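Local coordinates for protein toluene, o-xylene monooxygenase oxygenase subunit (Pseudomonas stutzeri, PDB 2INC) that forms part of the oxygenase component of toluene/o-xylene monooxygenase, which probably hydroxylates aromatic hydrocarbons with molecular oxygen, at residues L60-W65 / A268-G273; N66-P71 / S142-C147. All blocks are in the same frame, centred on the assembly; numbering follows the deposited sequence.

In the fold
Both contacts use the long loop between helices 46-56 and 76-99. Interaction 1 pins residues 60-65 to the turn between helices 241-268 and 274-299. Interaction 2 then lays residues 66-71 along the first turns of helix 142-172. Their centres are about 14 Å apart, and they meet where Trp65 packs on Ile144. Interaction 1 lies about 23 Å from the chain centre and is partly buried; a histidine-carboxylate bond and lysine methylenes carry it. Interaction 2, about 16 Å from the centre, is buried. There a backbone carbonyl, ordered waters, an aromatic ring and a cysteine sulfur do the work. Helix 241-268 borders both, through Leu264 and Met267.

Interaction 1. Residues L60-W65 / A268-G273; sequences LKHDDW and ALEKEG
Lys271 lays its aliphatic chain against the backbone of Lys61. Its CD is 3.4 Å from Lys61 O. The chain bends at its end (chi4 -56°), which brings NZ to 3.9 Å from Lys61 CB. The two ammonium groups stay apart, with 5.5 Å between Lys61 NZ and Lys271 NZ.

His62 makes the polar bond of the contact. Its NE2 donates to Glu270 OE1 at 2.9 Å, with a nearly straight N-H...O angle of 172°. The oxygen lies in the ring plane. It is met on its anti side, by a donor tilted out of the carboxylate plane. The other ring nitrogen, ND1, accepts from Asp64 N at 3.0 Å, also in the ring plane. Bonds at both nitrogens should fix the ring's rotation.

Ala268 supplies the apolar part. Its CB meets Leu60 CD1 at 4.0 Å and the rim of the Trp65 ring at CH2. CB of His62 sits over the centre of one face of that ring.

Asn274 ND2 bonds both Lys61 O and Ala268 O. The contact is a loop docked on an interhelical turn: a type I beta turn from Ala268 to Lys271, followed by Gly273 as N-cap of helix 274-299.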
ATOM      1  N   LEU B  60      -1.271 -19.662  39.939  1.00 40.68           N
ATOM      2  CA  LEU B  60      -1.395 -18.241  39.584  1.00 40.17           C
ATOM      3  C   LEU B  60      -2.797 -17.957  39.029  1.00 40.65           C
ATOM      4  O   LEU B  60      -3.129 -18.363  37.918  1.00 39.77           O
ATOM      5  CB  LEU B  60      -0.330 -17.862  38.554  1.00 40.09           C
ATOM      6  CG  LEU B  60      -0.173 -16.368  38.279  1.00 39.98           C
ATOM      7  CD1 LEU B  60       0.472 -15.678  39.500  1.00 38.44           C
ATOM      8  CD2 LEU B  60       0.732 -16.157  37.032  1.00 38.49           C
ATOM      9  N   LYS B  61      -3.609 -17.220  39.780  1.00 40.14           N
ATOM     10  CA  LYS B  61      -5.037 -17.171  39.500  1.00 40.44           C
ATOM     11  C   LYS B  61      -5.550 -15.787  39.194  1.00 39.24           C
ATOM     12  O   LYS B  61      -5.049 -14.825  39.727  1.00 38.53           O
ATOM     13  CB  LYS B  61      -5.831 -17.788  40.659  1.00 40.70           C
ATOM     14  CG  LYS B  61      -5.742 -19.295  40.696  1.00 43.82           C
ATOM     15  CD  LYS B  61      -6.322 -19.793  41.990  1.00 49.41           C
ATOM     16  CE  LYS B  61      -5.731 -21.129  42.346  1.00 51.40           C
ATOM     17  NZ  LYS B  61      -6.312 -21.581  43.635  1.00 55.82           N
ATOM     18  N   HIS B  62      -6.544 -15.700  38.302  1.00 40.02           N
ATOM     19  CA  HIS B  62      -7.267 -14.451  38.055  1.00 40.39           C
ATOM     20  C   HIS B  62      -8.632 -14.811  37.487  1.00 41.81           C
ATOM     21  O   HIS B  62      -8.760 -15.828  36.811  1.00 43.23           O
ATOM     22  CB  HIS B  62      -6.503 -13.568  37.083  1.00 40.12           C
ATOM     23  CG  HIS B  62      -6.870 -12.126  37.155  1.00 38.54           C
ATOM     24  ND1 HIS B  62      -8.041 -11.631  36.625  1.00 40.94           N
ATOM     25  CD2 HIS B  62      -6.230 -11.070  37.697  1.00 40.68           C
ATOM     26  CE1 HIS B  62      -8.100 -10.326  36.821  1.00 37.11           C
ATOM     27  NE2 HIS B  62      -7.012  -9.960  37.469  1.00 36.90           N
ATOM     28  N   ASP B  63      -9.665 -14.027  37.747  1.00 41.95           N
ATOM     29  CA  ASP B  63     -10.978 -14.426  37.208  1.00 43.82           C
ATOM     30  C   ASP B  63     -11.178 -13.940  35.794  1.00 42.65           C
ATOM     31  O   ASP B  63     -12.132 -14.335  35.159  1.00 42.04           O
ATOM     32  CB  ASP B  63     -12.174 -13.883  38.006  1.00 45.27           C
ATOM     33  CG  ASP B  63     -12.150 -14.248  39.468  1.00 51.85           C
ATOM     34  OD1 ASP B  63     -12.815 -13.508  40.254  1.00 60.30           O
ATOM     35  OD2 ASP B  63     -11.515 -15.251  39.854  1.00 59.82           O
ATOM     36  N   ASP B  64     -10.334 -13.018  35.324  1.00 42.58           N
ATOM     37  CA  ASP B  64     -10.466 -12.505  33.946  1.00 41.20           C
ATOM     38  C   ASP B  64      -9.125 -12.231  33.287  1.00 38.94           C
ATOM     39  O   ASP B  64      -8.757 -11.088  33.102  1.00 37.69           O
ATOM     40  CB  ASP B  64     -11.276 -11.223  33.943  1.00 41.23           C
ATOM     41  CG  ASP B  64     -11.742 -10.832  32.543  1.00 42.63           C
ATOM     42  OD1 ASP B  64     -11.706 -11.684  31.590  1.00 42.92           O
ATOM     43  OD2 ASP B  64     -12.173  -9.671  32.398  1.00 46.47           O
ATOM     44  N   TRP B  65      -8.396 -13.281  32.916  1.00 36.97           N
ATOM     45  CA  TRP B  65      -7.082 -13.060  32.312  1.00 35.19           C
ATOM     46  C   TRP B  65      -7.208 -12.359  30.973  1.00 35.55           C
ATOM     47  O   TRP B  65      -6.251 -11.736  30.497  1.00 34.73           O
ATOM     48  CB  TRP B  65      -6.369 -14.384  32.088  1.00 34.55           C
ATOM     49  CG  TRP B  65      -5.761 -14.994  33.345  1.00 36.31           C
ATOM     50  CD1 TRP B  65      -6.059 -16.209  33.888  1.00 36.71           C
ATOM     51  CD2 TRP B  65      -4.741 -14.419  34.174  1.00 37.66           C
ATOM     52  NE1 TRP B  65      -5.295 -16.434  35.017  1.00 36.63           N
ATOM     53  CE2 TRP B  65      -4.465 -15.361  35.206  1.00 37.58           C
ATOM     54  CE3 TRP B  65      -4.027 -13.208  34.145  1.00 37.36           C
ATOM     55  CZ2 TRP B  65      -3.536 -15.123  36.206  1.00 37.49           C
ATOM     56  CZ3 TRP B  65      -3.082 -12.969  35.157  1.00 36.78           C
ATOM     57  CH2 TRP B  65      -2.859 -13.936  36.178  1.00 35.31           C
ATOM     58  N   ALA B 268      -1.539  -9.753  38.032  1.00 40.94           N
ATOM     59  CA  ALA B 268      -1.602 -10.861  38.961  1.00 40.96           C
ATOM     60  C   ALA B 268      -1.727 -10.395  40.422  1.00 42.94           C
ATOM     61  O   ALA B 268      -2.482 -10.981  41.193  1.00 42.84           O
ATOM     62  CB  ALA B 268      -0.390 -11.787  38.783  1.00 40.44           C
ATOM     63  N   LEU B 269      -1.019  -9.321  40.775  1.00 44.37           N
ATOM     64  CA  LEU B 269      -1.040  -8.788  42.161  1.00 46.45           C
ATOM     65  C   LEU B 269      -2.396  -8.186  42.556  1.00 47.53           C
ATOM     66  O   LEU B 269      -2.588  -7.844  43.709  1.00 49.39           O
ATOM     67  CB  LEU B 269       0.065  -7.760  42.366  1.00 45.85           C
ATOM     68  CG  LEU B 269       1.497  -8.280  42.214  1.00 46.23           C
ATOM     69  CD1 LEU B 269       2.510  -7.239  42.785  1.00 45.32           C
ATOM     70  CD2 LEU B 269       1.674  -9.594  42.863  1.00 43.22           C
ATOM     71  N   GLU B 270      -3.329  -8.060  41.620  1.00 48.76           N
ATOM     72  CA  GLU B 270      -4.694  -7.629  41.955  1.00 50.14           C
ATOM     73  C   GLU B 270      -5.428  -8.662  42.814  1.00 51.07           C
ATOM     74  O   GLU B 270      -6.343  -8.318  43.561  1.00 52.23           O
ATOM     75  CB  GLU B 270      -5.526  -7.355  40.704  1.00 50.63           C
ATOM     76  CG  GLU B 270      -5.089  -6.182  39.831  1.00 49.68           C
ATOM     77  CD  GLU B 270      -5.797  -6.222  38.476  1.00 51.13           C
ATOM     78  OE1 GLU B 270      -6.610  -7.156  38.247  1.00 51.98           O
ATOM     79  OE2 GLU B 270      -5.545  -5.324  37.642  1.00 54.07           O
ATOM     80  N   LYS B 271      -4.997  -9.913  42.732  1.00 50.95           N
ATOM     81  CA  LYS B 271      -5.613 -11.005  43.457  1.00 51.79           C
ATOM     82  C   LYS B 271      -4.764 -11.425  44.659  1.00 51.70           C
ATOM     83  O   LYS B 271      -3.560 -11.583  44.534  1.00 51.36           O
ATOM     84  CB  LYS B 271      -5.805 -12.190  42.520  1.00 51.79           C
ATOM     85  CG  LYS B 271      -6.406 -13.378  43.213  1.00 54.38           C
ATOM     86  CD  LYS B 271      -7.188 -14.245  42.254  1.00 57.71           C
ATOM     87  CE  LYS B 271      -8.001 -15.285  43.025  1.00 58.16           C
ATOM     88  NZ  LYS B 271      -7.116 -16.098  43.917  1.00 61.07           N
ATOM     89  N   GLU B 272      -5.390 -11.596  45.826  1.00 51.56           N
ATOM     90  CA  GLU B 272      -4.677 -12.030  47.035  1.00 52.03           C
ATOM     91  C   GLU B 272      -4.028 -13.359  46.772  1.00 50.49           C
ATOM     92  O   GLU B 272      -4.620 -14.200  46.086  1.00 51.17           O
ATOM     93  CB  GLU B 272      -5.653 -12.224  48.202  1.00 53.30           C
ATOM     94  CG  GLU B 272      -5.624 -11.119  49.240  1.00 58.71           C
ATOM     95  CD  GLU B 272      -6.922 -11.058  50.054  1.00 64.75           C
ATOM     96  OE1 GLU B 272      -7.508 -12.133  50.353  1.00 67.83           O
ATOM     97  OE2 GLU B 272      -7.368  -9.931  50.377  1.00 67.39           O
ATOM     98  N   GLY B 273      -2.814 -13.547  47.287  1.00 48.89           N
ATOM     99  CA  GLY B 273      -2.149 -14.851  47.216  1.00 47.23           C
ATOM    100  C   GLY B 273      -1.197 -15.012  46.037  1.00 46.21           C
ATOM    101  O   GLY B 273      -0.297 -15.861  46.059  1.00 45.78           O
TER

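Interaction 2. Residues N66-P71 / S142-C147; sequences NAFRDP and STITNC
Phe68 O is gripped by two donors, one from each face of its carbonyl plane. Thr143 OG1 donates to it across the contact at 2.7 Å. Arg69 NH2 donates to the same Phe68 O at 2.9 Å. Thr143 OG1 is placed between its own backbone N and carbonyl carbon (chi1 47°), which turns the hydroxyl to the loop.

Arg69 NH2 also bonds Asn66 O at 2.7 Å, on a lone pair in the carbonyl plane. One nitrogen thus ties two carbonyls of the loop together. An alanine in place of Arg69 would probably leave Phe68 O with the threonine hydroxyl alone of these two donors, take the guanidinium from Asn66 O, and so undo the tie between the two carbonyls.

Waters bridge the start of the helix. One donates to Asn66 OD1 and accepts from Ser142 N at 2.8 Å. Another donates to Asn66 O and OD1, and Thr143 OG1 is a third, weak partner that can only share its two hydrogens.

The Phe68 ring covers the next part of the helix. Its CD2 packs on Ile144 CG1 at 3.6 Å, the two side chains crossing at about a right angle. Cys147 SG lies at the ring edge, 3.8 Å from Phe68 CE2, and also touches Asp70 CB. The Asp70 carboxylate accepts from Asp72 N and Leu74 N.

Helix 20-25 packs on Thr143, and helix 241-268 packs on Phe68. This is a connecting loop held against the N-terminal turns of helix 142-172, with a cysteine sulfur-aromatic contact, in an all-helical chain of the ferritin clan.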
ATOM      1  N   ASN B  66      -8.378 -12.454  30.352  1.00 34.97           N
ATOM      2  CA  ASN B  66      -8.635 -11.662  29.123  1.00 35.44           C
ATOM      3  C   ASN B  66      -8.570 -10.145  29.239  1.00 35.84           C
ATOM      4  O   ASN B  66      -8.427  -9.484  28.209  1.00 36.03           O
ATOM      5  CB  ASN B  66      -9.923 -12.060  28.396  1.00 33.42           C
ATOM      6  CG  ASN B  66      -9.761 -13.358  27.530  1.00 38.13           C
ATOM      7  OD1 ASN B  66      -8.861 -13.495  26.678  1.00 34.75           O
ATOM      8  ND2 ASN B  66     -10.681 -14.264  27.726  1.00 36.33           N
ATOM      9  N   ALA B  67      -8.681  -9.607  30.468  1.00 35.84           N
ATOM     10  CA  ALA B  67      -8.479  -8.185  30.707  1.00 37.30           C
ATOM     11  C   ALA B  67      -7.027  -7.706  30.501  1.00 36.58           C
ATOM     12  O   ALA B  67      -6.788  -6.516  30.419  1.00 35.60           O
ATOM     13  CB  ALA B  67      -8.958  -7.776  32.099  1.00 37.34           C
ATOM     14  N   PHE B  68      -6.073  -8.619  30.405  1.00 35.23           N
ATOM     15  CA  PHE B  68      -4.695  -8.212  30.241  1.00 34.53           C
ATOM     16  C   PHE B  68      -4.479  -7.440  28.946  1.00 35.41           C
ATOM     17  O   PHE B  68      -5.016  -7.801  27.890  1.00 34.17           O
ATOM     18  CB  PHE B  68      -3.753  -9.444  30.235  1.00 35.75           C
ATOM     19  CG  PHE B  68      -2.299  -9.080  30.000  1.00 36.98           C
ATOM     20  CD1 PHE B  68      -1.563  -8.431  30.999  1.00 36.23           C
ATOM     21  CD2 PHE B  68      -1.676  -9.326  28.757  1.00 35.14           C
ATOM     22  CE1 PHE B  68      -0.217  -8.035  30.779  1.00 34.34           C
ATOM     23  CE2 PHE B  68      -0.336  -8.962  28.545  1.00 36.44           C
ATOM     24  CZ  PHE B  68       0.393  -8.330  29.529  1.00 35.10           C
ATOM     25  N   ARG B  69      -3.665  -6.383  29.029  1.00 36.18           N
ATOM     26  CA  ARG B  69      -3.343  -5.538  27.889  1.00 36.40           C
ATOM     27  C   ARG B  69      -1.825  -5.340  27.848  1.00 37.28           C
ATOM     28  O   ARG B  69      -1.237  -4.901  28.833  1.00 36.97           O
ATOM     29  CB  ARG B  69      -4.073  -4.176  27.992  1.00 37.32           C
ATOM     30  CG  ARG B  69      -5.603  -4.272  28.085  1.00 38.13           C
ATOM     31  CD  ARG B  69      -6.167  -4.656  26.708  1.00 35.80           C
ATOM     32  NE  ARG B  69      -7.649  -4.778  26.679  1.00 35.88           N
ATOM     33  CZ  ARG B  69      -8.324  -5.909  26.901  1.00 34.93           C
ATOM     34  NH1 ARG B  69      -9.653  -5.912  26.827  1.00 39.34           N
ATOM     35  NH2 ARG B  69      -7.716  -7.047  27.197  1.00 34.55           N
ATOM     36  N   ASP B  70      -1.193  -5.670  26.712  1.00 36.46           N
ATOM     37  CA  ASP B  70       0.218  -5.331  26.428  1.00 37.12           C
ATOM     38  C   ASP B  70       0.400  -3.819  26.508  1.00 37.72           C
ATOM     39  O   ASP B  70      -0.257  -3.098  25.750  1.00 37.15           O
ATOM     40  CB  ASP B  70       0.573  -5.758  24.995  1.00 36.37           C
ATOM     41  CG  ASP B  70       2.011  -5.415  24.593  1.00 40.79           C
ATOM     42  OD1 ASP B  70       2.399  -5.692  23.410  1.00 37.64           O
ATOM     43  OD2 ASP B  70       2.776  -4.917  25.456  1.00 42.53           O
ATOM     44  N   PRO B  71       1.311  -3.340  27.398  1.00 38.15           N
ATOM     45  CA  PRO B  71       1.566  -1.885  27.496  1.00 38.99           C
ATOM     46  C   PRO B  71       2.131  -1.259  26.209  1.00 39.06           C
ATOM     47  O   PRO B  71       1.887  -0.069  25.951  1.00 38.79           O
ATOM     48  CB  PRO B  71       2.562  -1.778  28.685  1.00 39.54           C
ATOM     49  CG  PRO B  71       3.211  -3.104  28.770  1.00 39.48           C
ATOM     50  CD  PRO B  71       2.121  -4.101  28.380  1.00 37.85           C
ATOM     51  N   SER B 142      -5.533 -14.548  25.024  1.00 30.70           N
ATOM     52  CA  SER B 142      -4.887 -14.184  23.752  1.00 31.94           C
ATOM     53  C   SER B 142      -3.957 -12.973  23.841  1.00 32.49           C
ATOM     54  O   SER B 142      -2.942 -12.888  23.122  1.00 31.41           O
ATOM     55  CB  SER B 142      -5.941 -14.035  22.646  1.00 32.62           C
ATOM     56  OG  SER B 142      -6.885 -13.029  22.982  1.00 33.96           O
ATOM     57  N   THR B 143      -4.241 -12.033  24.721  1.00 31.02           N
ATOM     58  CA  THR B 143      -3.364 -10.873  24.847  1.00 31.75           C
ATOM     59  C   THR B 143      -2.059 -11.245  25.582  1.00 32.31           C
ATOM     60  O   THR B 143      -1.022 -10.653  25.297  1.00 33.27           O
ATOM     61  CB  THR B 143      -4.008  -9.696  25.607  1.00 30.93           C
ATOM     62  OG1 THR B 143      -4.613 -10.219  26.800  1.00 32.08           O
ATOM     63  CG2 THR B 143      -5.050  -8.984  24.727  1.00 32.18           C
ATOM     64  N   ILE B 144      -2.098 -12.252  26.459  1.00 32.58           N
ATOM     65  CA  ILE B 144      -0.868 -12.762  27.088  1.00 31.89           C
ATOM     66  C   ILE B 144      -0.117 -13.570  26.015  1.00 30.54           C
ATOM     67  O   ILE B 144       1.074 -13.344  25.794  1.00 29.88           O
ATOM     68  CB  ILE B 144      -1.164 -13.668  28.273  1.00 30.96           C
ATOM     69  CG1 ILE B 144      -1.875 -12.890  29.372  1.00 31.43           C
ATOM     70  CG2 ILE B 144       0.133 -14.248  28.871  1.00 31.39           C
ATOM     71  CD1 ILE B 144      -2.428 -13.872  30.469  1.00 31.59           C
ATOM     72  N   THR B 145      -0.802 -14.495  25.356  1.00 29.92           N
ATOM     73  CA  THR B 145      -0.198 -15.211  24.211  1.00 30.03           C
ATOM     74  C   THR B 145       0.507 -14.314  23.158  1.00 30.82           C
ATOM     75  O   THR B 145       1.628 -14.632  22.722  1.00 31.44           O
ATOM     76  CB  THR B 145      -1.233 -16.109  23.496  1.00 29.99           C
ATOM     77  OG1 THR B 145      -1.535 -17.203  24.341  1.00 31.96           O
ATOM     78  CG2 THR B 145      -0.657 -16.607  22.155  1.00 30.30           C
ATOM     79  N   ASN B 146      -0.110 -13.200  22.754  1.00 30.69           N
ATOM     80  CA  ASN B 146       0.501 -12.368  21.736  1.00 31.47           C
ATOM     81  C   ASN B 146       1.813 -11.726  22.196  1.00 31.36           C
ATOM     82  O   ASN B 146       2.732 -11.643  21.406  1.00 32.56           O
ATOM     83  CB  ASN B 146      -0.442 -11.301  21.233  1.00 30.95           C
ATOM     84  CG  ASN B 146      -1.573 -11.845  20.399  1.00 34.03           C
ATOM     85  OD1 ASN B 146      -2.435 -11.078  19.982  1.00 39.32           O
ATOM     86  ND2 ASN B 146      -1.589 -13.172  20.160  1.00 31.58           N
ATOM     87  N   CYS B 147       1.907 -11.273  23.452  1.00 31.14           N
ATOM     88  CA  CYS B 147       3.193 -10.788  23.962  1.00 31.25           C
ATOM     89  C   CYS B 147       4.285 -11.876  23.794  1.00 31.92           C
ATOM     90  O   CYS B 147       5.402 -11.544  23.440  1.00 31.99           O
ATOM     91  CB  CYS B 147       3.080 -10.427  25.394  1.00 31.03           C
ATOM     92  SG  CYS B 147       2.064  -8.977  25.540  1.00 35.69           S
TER
HETATM   93  O   HOH W   1      -8.207 -15.295  25.101  1.00 30.06           O
HETATM   94  O   HOH W   2      -7.668 -11.039  25.795  1.00 34.90           O